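Local coordinates for protein polymerase cofactor VP35 (Reston ebolavirus, PDB 3L2A) that serves as a cofactor of the viral polymerase and, through its RNA-binding interferon inhibitory domain, probably helps the virus evade the host interferon response, at residues Lys14-Asp19 with Thr47-Phe52; Pro81-Ile86 with Val114-Met119. All coordinates share one frame; numbering follows the deposited sequence.

The two contacts lie on opposite sides of the chain's centre, with centres 22 Å apart and nearest atoms about 10 Å apart, so they do not touch. Contact 1 is the more buried: four of its five touching residues are buried, and it joins helix 10-19 to helix 45-57 through side chains alone. Contact 2 is partly buried and pairs the outermost strand 83-85 with strand 113-118, largely through backbone hydrogen bonds. Different elements are therefore held by different chemistry. Helix 27-41 links the two regions, since side chains of both contacts rest on it: M17 and I48 from contact 1, P82, I84 and C115 from contact 2.

Contact 1: Lys14-Asp19 with Thr47-Phe52. With ACY (acetic acid), chain C.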
loop_
_atom_site.group_PDB
_atom_site.type_symbol
_atom_site.label_atom_id
_atom_site.label_comp_id
_atom_site.label_asym_id
_atom_site.label_seq_id
_atom_site.Cartn_x
_atom_site.Cartn_y
_atom_site.Cartn_z
ATOM N N LYS A 14 3.210 -0.069 -10.763
ATOM C CA LYS A 14 1.794 -0.160 -10.399
ATOM C C LYS A 14 1.088 -1.163 -11.315
ATOM O O LYS A 14 0.331 -2.019 -10.856
ATOM C CB LYS A 14 1.139 1.210 -10.472
ATOM C CG LYS A 14 -0.357 1.174 -10.144
ATOM C CD LYS A 14 -1.016 2.491 -10.425
ATOM C CE LYS A 14 -2.520 2.356 -10.322
ATOM N NZ LYS A 14 -3.161 3.695 -10.164
ATOM N N GLU A 15 1.355 -1.073 -12.620
ATOM C CA GLU A 15 0.704 -1.936 -13.594
ATOM C C GLU A 15 1.067 -3.386 -13.375
ATOM O O GLU A 15 0.181 -4.245 -13.366
ATOM C CB GLU A 15 1.057 -1.484 -15.012
ATOM C CG GLU A 15 0.399 -0.171 -15.388
ATOM C CD GLU A 15 0.804 0.319 -16.789
ATOM O OE1 GLU A 15 1.696 -0.309 -17.409
ATOM O OE2 GLU A 15 0.209 1.322 -17.267
ATOM N N ILE A 16 2.352 -3.674 -13.151
ATOM C CA ILE A 16 2.783 -5.045 -12.816
ATOM C C ILE A 16 2.062 -5.570 -11.560
ATOM O O ILE A 16 1.600 -6.720 -11.513
ATOM C CB ILE A 16 4.318 -5.112 -12.585
ATOM C CG1 ILE A 16 5.051 -5.003 -13.932
ATOM C CG2 ILE A 16 4.728 -6.398 -11.853
ATOM C CD1 ILE A 16 6.551 -4.791 -13.798
ATOM N N MET A 17 1.995 -4.734 -10.533
ATOM C CA MET A 17 1.389 -5.181 -9.265
ATOM C C MET A 17 -0.126 -5.372 -9.426
ATOM O O MET A 17 -0.708 -6.338 -8.893
ATOM C CB MET A 17 1.731 -4.210 -8.132
ATOM C CG MET A 17 3.217 -4.246 -7.780
ATOM S SD MET A 17 3.563 -3.005 -6.532
ATOM C CE MET A 17 5.186 -3.555 -5.976
ATOM N N TYR A 18 -0.781 -4.460 -10.151
ATOM C CA TYR A 18 -2.226 -4.593 -10.420
ATOM C C TYR A 18 -2.555 -5.814 -11.271
ATOM O O TYR A 18 -3.630 -6.408 -11.137
ATOM C CB TYR A 18 -2.782 -3.348 -11.116
ATOM C CG TYR A 18 -3.301 -2.243 -10.229
ATOM C CD1 TYR A 18 -2.706 -1.947 -9.015
ATOM C CD2 TYR A 18 -4.387 -1.459 -10.636
ATOM C CE1 TYR A 18 -3.169 -0.907 -8.214
ATOM C CE2 TYR A 18 -4.866 -0.417 -9.837
ATOM C CZ TYR A 18 -4.251 -0.152 -8.621
ATOM O OH TYR A 18 -4.694 0.893 -7.837
ATOM N N ASP A 19 -1.626 -6.205 -12.135
ATOM C CA ASP A 19 -1.825 -7.310 -13.079
ATOM C C ASP A 19 -2.116 -8.624 -12.365
ATOM O O ASP A 19 -2.799 -9.493 -12.902
ATOM C CB ASP A 19 -0.574 -7.470 -13.975
ATOM C CG ASP A 19 -0.615 -6.590 -15.220
ATOM O OD1 ASP A 19 -1.645 -5.942 -15.508
ATOM O OD2 ASP A 19 0.417 -6.540 -15.928
ATOM N N THR A 47 14.254 -1.209 -5.822
ATOM C CA THR A 47 14.362 -2.068 -4.636
ATOM C C THR A 47 13.024 -2.764 -4.345
ATOM O O THR A 47 12.970 -3.958 -4.091
ATOM C CB THR A 47 14.779 -1.217 -3.438
ATOM O OG1 THR A 47 16.077 -0.641 -3.693
ATOM C CG2 THR A 47 14.880 -2.052 -2.176
ATOM N N ILE A 48 11.954 -1.987 -4.370
ATOM C CA ILE A 48 10.601 -2.529 -4.154
ATOM C C ILE A 48 10.253 -3.599 -5.215
ATOM O O ILE A 48 9.756 -4.669 -4.905
ATOM C CB ILE A 48 9.607 -1.369 -4.175
ATOM C CG1 ILE A 48 9.802 -0.503 -2.931
ATOM C CG2 ILE A 48 8.161 -1.886 -4.270
ATOM C CD1 ILE A 48 9.095 0.894 -3.026
ATOM N N HIS A 49 10.567 -3.302 -6.464
ATOM C CA HIS A 49 10.317 -4.231 -7.563
ATOM C C HIS A 49 11.092 -5.528 -7.348
ATOM O O HIS A 49 10.554 -6.610 -7.551
ATOM C CB HIS A 49 10.661 -3.538 -8.890
ATOM C CG HIS A 49 10.434 -4.388 -10.108
ATOM N ND1 HIS A 49 11.234 -4.295 -11.227
ATOM C CD2 HIS A 49 9.484 -5.308 -10.400
ATOM C CE1 HIS A 49 10.802 -5.140 -12.150
ATOM N NE2 HIS A 49 9.749 -5.779 -11.668
ATOM N N ALA A 50 12.343 -5.400 -6.908
ATOM C CA ALA A 50 13.215 -6.568 -6.677
ATOM C C ALA A 50 12.617 -7.449 -5.594
ATOM O O ALA A 50 12.581 -8.657 -5.704
ATOM C CB ALA A 50 14.607 -6.097 -6.249
ATOM N N GLU A 51 12.174 -6.811 -4.514
ATOM C CA GLU A 51 11.574 -7.572 -3.406
ATOM C C GLU A 51 10.248 -8.228 -3.814
ATOM O O GLU A 51 9.929 -9.356 -3.393
ATOM C CB GLU A 51 11.392 -6.636 -2.219
ATOM C CG GLU A 51 12.717 -6.312 -1.578
ATOM C CD GLU A 51 13.304 -7.480 -0.817
ATOM O OE1 GLU A 51 12.640 -8.538 -0.709
ATOM O OE2 GLU A 51 14.435 -7.329 -0.319
ATOM N N PHE A 52 9.470 -7.517 -4.617
ATOM C CA PHE A 52 8.205 -8.062 -5.131
ATOM C C PHE A 52 8.512 -9.330 -5.920
ATOM O O PHE A 52 7.925 -10.373 -5.697
ATOM C CB PHE A 52 7.506 -7.041 -6.022
ATOM C CG PHE A 52 6.126 -7.460 -6.453
ATOM C CD1 PHE A 52 5.105 -7.562 -5.505
ATOM C CD2 PHE A 52 5.845 -7.735 -7.795
ATOM C CE1 PHE A 52 3.801 -7.930 -5.895
ATOM C CE2 PHE A 52 4.551 -8.107 -8.197
ATOM C CZ PHE A 52 3.524 -8.188 -7.245
HETATM C C ACY C . 7.696 -8.327 -11.552
HETATM O O ACY C . 7.818 -7.507 -10.624
HETATM O OXT ACY C . 8.237 -8.173 -12.677
HETATM C CH3 ACY C . 6.849 -9.530 -11.240
#
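H49, whose imidazole touches I16, donates a hydrogen bond from NE2 to OXT of a bound acetic acid, 3.0 Å long with 166° at the hydrogen. The acid, probably from the crystallisation liquor, also borders the F52 ring; its other oxygen sits too close to the imidazole for the exact pose to be trusted. I16 crosses H49 at about a right angle, bringing CD1 to 4.0 Å from H49 NE2, while I16 CG2 lies 4.0 Å from F52 CE2.

F52 CB points toward the facing helix, and CG lies anti to the backbone N (chi1 -173°). M17 CG stands over the centre of one face, 4.0 Å from the centroid, a CH-pi contact. M17 SD lies farther out, 5.0 Å from the F52 centroid and 12° off the ring normal, a Met-aromatic contact. Running past F52 in the opposite direction, the extended M17 chain ends with CE 3.8 Å from I48 CG2. L66 and I69 of helix 62-72 also pack on M17.

With the segment axes 11.7 Å apart, side chains bridge the gap, I16 and M17 meeting I48, H49 and F52, which implies cohesion by apolar and aromatic packing.

Contact 2: Pro81-Ile86 with Val114-Met119; sequences PPIIHI and VCLFKM
I84 and L116 share the shortest of four backbone hydrogen bonds joining the segments: I84 N to L116 O measures 2.7 Å, with 174° at the hydrogen and the donor nearly in line with the carbonyl. L116 N completes the grip on that residue by donating to P82 O at 2.9 Å. The same alternation recurs two residues on, where K118 N donates to I84 O at 3.0 Å and I86 N to K118 O at 3.1 Å. The bond from K118 N to I84 O is the most bent, 149° at the hydrogen, with its donor above the carbonyl plane. CA-H...O contacts reinforce the ladder, the shortest from F117 CA to I84 O at 3.2 Å. V114 O, 3.5 Å from P82 CD, is buried without a polar partner.

Apolar contacts occupy both faces of the sheet. On one, I83 lies alongside K118, its CG2 3.8 Å from K118 CB, and approaches L116 CD1 through CG1. On the other, I84 and F117 lie side by side, and I84 CD1 reaches C115 SG, itself above one face of the F117 ring toward the rim. I86 continues this packing: its CG1, set between the backbone N and the carbonyl carbon (chi1 59°), meets M119 CG at 3.6 Å, while CD1 touches F117 CB. Q30 of helix 27-41 packs against I84 and C115, and loop residue I92 against I86 and F117.

The bridges I83 with L116, I84 with F117 and H85 with K118 define a parallel strand pair. Strand 113-118 is antiparallel to 124-128 on its other flank, where F117 forms a backbone hydrogen bond with L125; strand 83-85, outermost within the chain, is the parallel edge of a four-stranded mixed sheet, the beta part of the VP35 interferon inhibitory domain.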
loop_
_atom_site.group_PDB
_atom_site.type_symbol
_atom_site.label_atom_id
_atom_site.label_comp_id
_atom_site.label_asym_id
_atom_site.label_seq_id
_atom_site.Cartn_x
_atom_site.Cartn_y
_atom_site.Cartn_z
ATOM N N PRO A 81 1.876 5.996 7.279
ATOM C CA PRO A 81 0.829 5.786 6.294
ATOM C C PRO A 81 0.320 7.167 5.860
ATOM O O PRO A 81 0.135 8.037 6.722
ATOM C CB PRO A 81 -0.258 5.032 7.071
ATOM C CG PRO A 81 0.393 4.505 8.306
ATOM C CD PRO A 81 1.551 5.419 8.594
ATOM N N PRO A 82 0.121 7.383 4.549
ATOM C CA PRO A 82 -0.313 8.702 4.078
ATOM C C PRO A 82 -1.735 9.018 4.514
ATOM O O PRO A 82 -2.561 8.109 4.605
ATOM C CB PRO A 82 -0.262 8.567 2.554
ATOM C CG PRO A 82 -0.381 7.085 2.300
ATOM C CD PRO A 82 0.311 6.424 3.439
ATOM N N ILE A 83 -1.997 10.298 4.796
ATOM C CA ILE A 83 -3.353 10.763 5.067
ATOM C C ILE A 83 -4.018 11.064 3.727
ATOM O O ILE A 83 -3.453 11.788 2.888
ATOM C CB ILE A 83 -3.343 12.026 5.960
ATOM C CG1 ILE A 83 -2.690 11.711 7.312
ATOM C CG2 ILE A 83 -4.766 12.568 6.144
ATOM C CD1 ILE A 83 -2.365 12.944 8.184
ATOM N N ILE A 84 -5.199 10.504 3.515
ATOM C CA ILE A 84 -5.986 10.771 2.327
ATOM C C ILE A 84 -7.299 11.443 2.772
ATOM O O ILE A 84 -8.090 10.843 3.492
ATOM C CB ILE A 84 -6.245 9.459 1.541
ATOM C CG1 ILE A 84 -4.909 8.802 1.153
ATOM C CG2 ILE A 84 -7.106 9.713 0.316
ATOM C CD1 ILE A 84 -5.031 7.425 0.539
ATOM N N HIS A 85 -7.507 12.695 2.370
ATOM C CA HIS A 85 -8.707 13.432 2.771
ATOM C C HIS A 85 -9.910 13.034 1.933
ATOM O O HIS A 85 -9.845 13.058 0.698
ATOM C CB HIS A 85 -8.480 14.935 2.657
ATOM C CG HIS A 85 -7.494 15.466 3.643
ATOM N ND1 HIS A 85 -6.132 15.376 3.457
ATOM C CD2 HIS A 85 -7.674 16.091 4.829
ATOM C CE1 HIS A 85 -5.512 15.925 4.487
ATOM N NE2 HIS A 85 -6.427 16.367 5.333
ATOM N N ILE A 86 -11.005 12.671 2.602
ATOM C CA ILE A 86 -12.223 12.243 1.906
ATOM C C ILE A 86 -13.466 12.904 2.487
ATOM O O ILE A 86 -13.517 13.240 3.685
ATOM C CB ILE A 86 -12.418 10.698 1.887
ATOM C CG1 ILE A 86 -12.479 10.142 3.311
ATOM C CG2 ILE A 86 -11.353 9.990 1.002
ATOM C CD1 ILE A 86 -13.041 8.754 3.387
ATOM N N VAL A 114 -2.363 0.792 5.893
ATOM C CA VAL A 114 -2.104 1.204 4.531
ATOM C C VAL A 114 -2.129 2.727 4.350
ATOM O O VAL A 114 -1.244 3.320 3.723
ATOM C CB VAL A 114 -3.100 0.504 3.558
ATOM C CG1 VAL A 114 -2.854 0.935 2.094
ATOM C CG2 VAL A 114 -2.982 -1.018 3.697
ATOM N N CYS A 115 -3.177 3.358 4.862
ATOM C CA CYS A 115 -3.333 4.782 4.725
ATOM C C CYS A 115 -4.351 5.190 5.764
ATOM O O CYS A 115 -4.960 4.331 6.411
ATOM C CB CYS A 115 -3.792 5.146 3.310
ATOM S SG CYS A 115 -5.429 4.468 2.840
ATOM N N LEU A 116 -4.506 6.492 5.929
ATOM C CA LEU A 116 -5.469 7.035 6.884
ATOM C C LEU A 116 -6.420 7.913 6.113
ATOM O O LEU A 116 -5.994 8.812 5.407
ATOM C CB LEU A 116 -4.742 7.870 7.923
ATOM C CG LEU A 116 -3.545 7.220 8.609
ATOM C CD1 LEU A 116 -2.923 8.195 9.573
ATOM C CD2 LEU A 116 -3.958 5.962 9.345
ATOM N N PHE A 117 -7.713 7.622 6.224
ATOM C CA PHE A 117 -8.715 8.415 5.545
ATOM C C PHE A 117 -9.206 9.422 6.557
ATOM O O PHE A 117 -9.823 9.041 7.550
ATOM C CB PHE A 117 -9.882 7.545 5.089
ATOM C CG PHE A 117 -9.538 6.596 3.978
ATOM C CD1 PHE A 117 -9.495 5.230 4.212
ATOM C CD2 PHE A 117 -9.269 7.078 2.691
ATOM C CE1 PHE A 117 -9.209 4.332 3.191
ATOM C CE2 PHE A 117 -8.972 6.188 1.644
ATOM C CZ PHE A 117 -8.942 4.810 1.901
ATOM N N LYS A 118 -8.927 10.695 6.321
ATOM C CA LYS A 118 -9.406 11.725 7.230
ATOM C C LYS A 118 -10.714 12.313 6.732
ATOM O O LYS A 118 -10.776 12.900 5.643
ATOM C CB LYS A 118 -8.371 12.841 7.420
ATOM C CG LYS A 118 -8.878 13.985 8.272
ATOM C CD LYS A 118 -7.760 14.649 9.030
ATOM C CE LYS A 118 -8.304 15.631 10.063
ATOM N NZ LYS A 118 -7.161 16.248 10.784
ATOM N N MET A 119 -11.765 12.144 7.536
ATOM C CA MET A 119 -13.075 12.613 7.102
ATOM C C MET A 119 -13.451 13.983 7.662
ATOM O O MET A 119 -12.684 14.624 8.403
ATOM C CB MET A 119 -14.124 11.530 7.399
ATOM C CG MET A 119 -13.814 10.186 6.706
ATOM S SD MET A 119 -14.812 8.795 7.242
ATOM C CE MET A 119 -14.422 8.775 8.995
#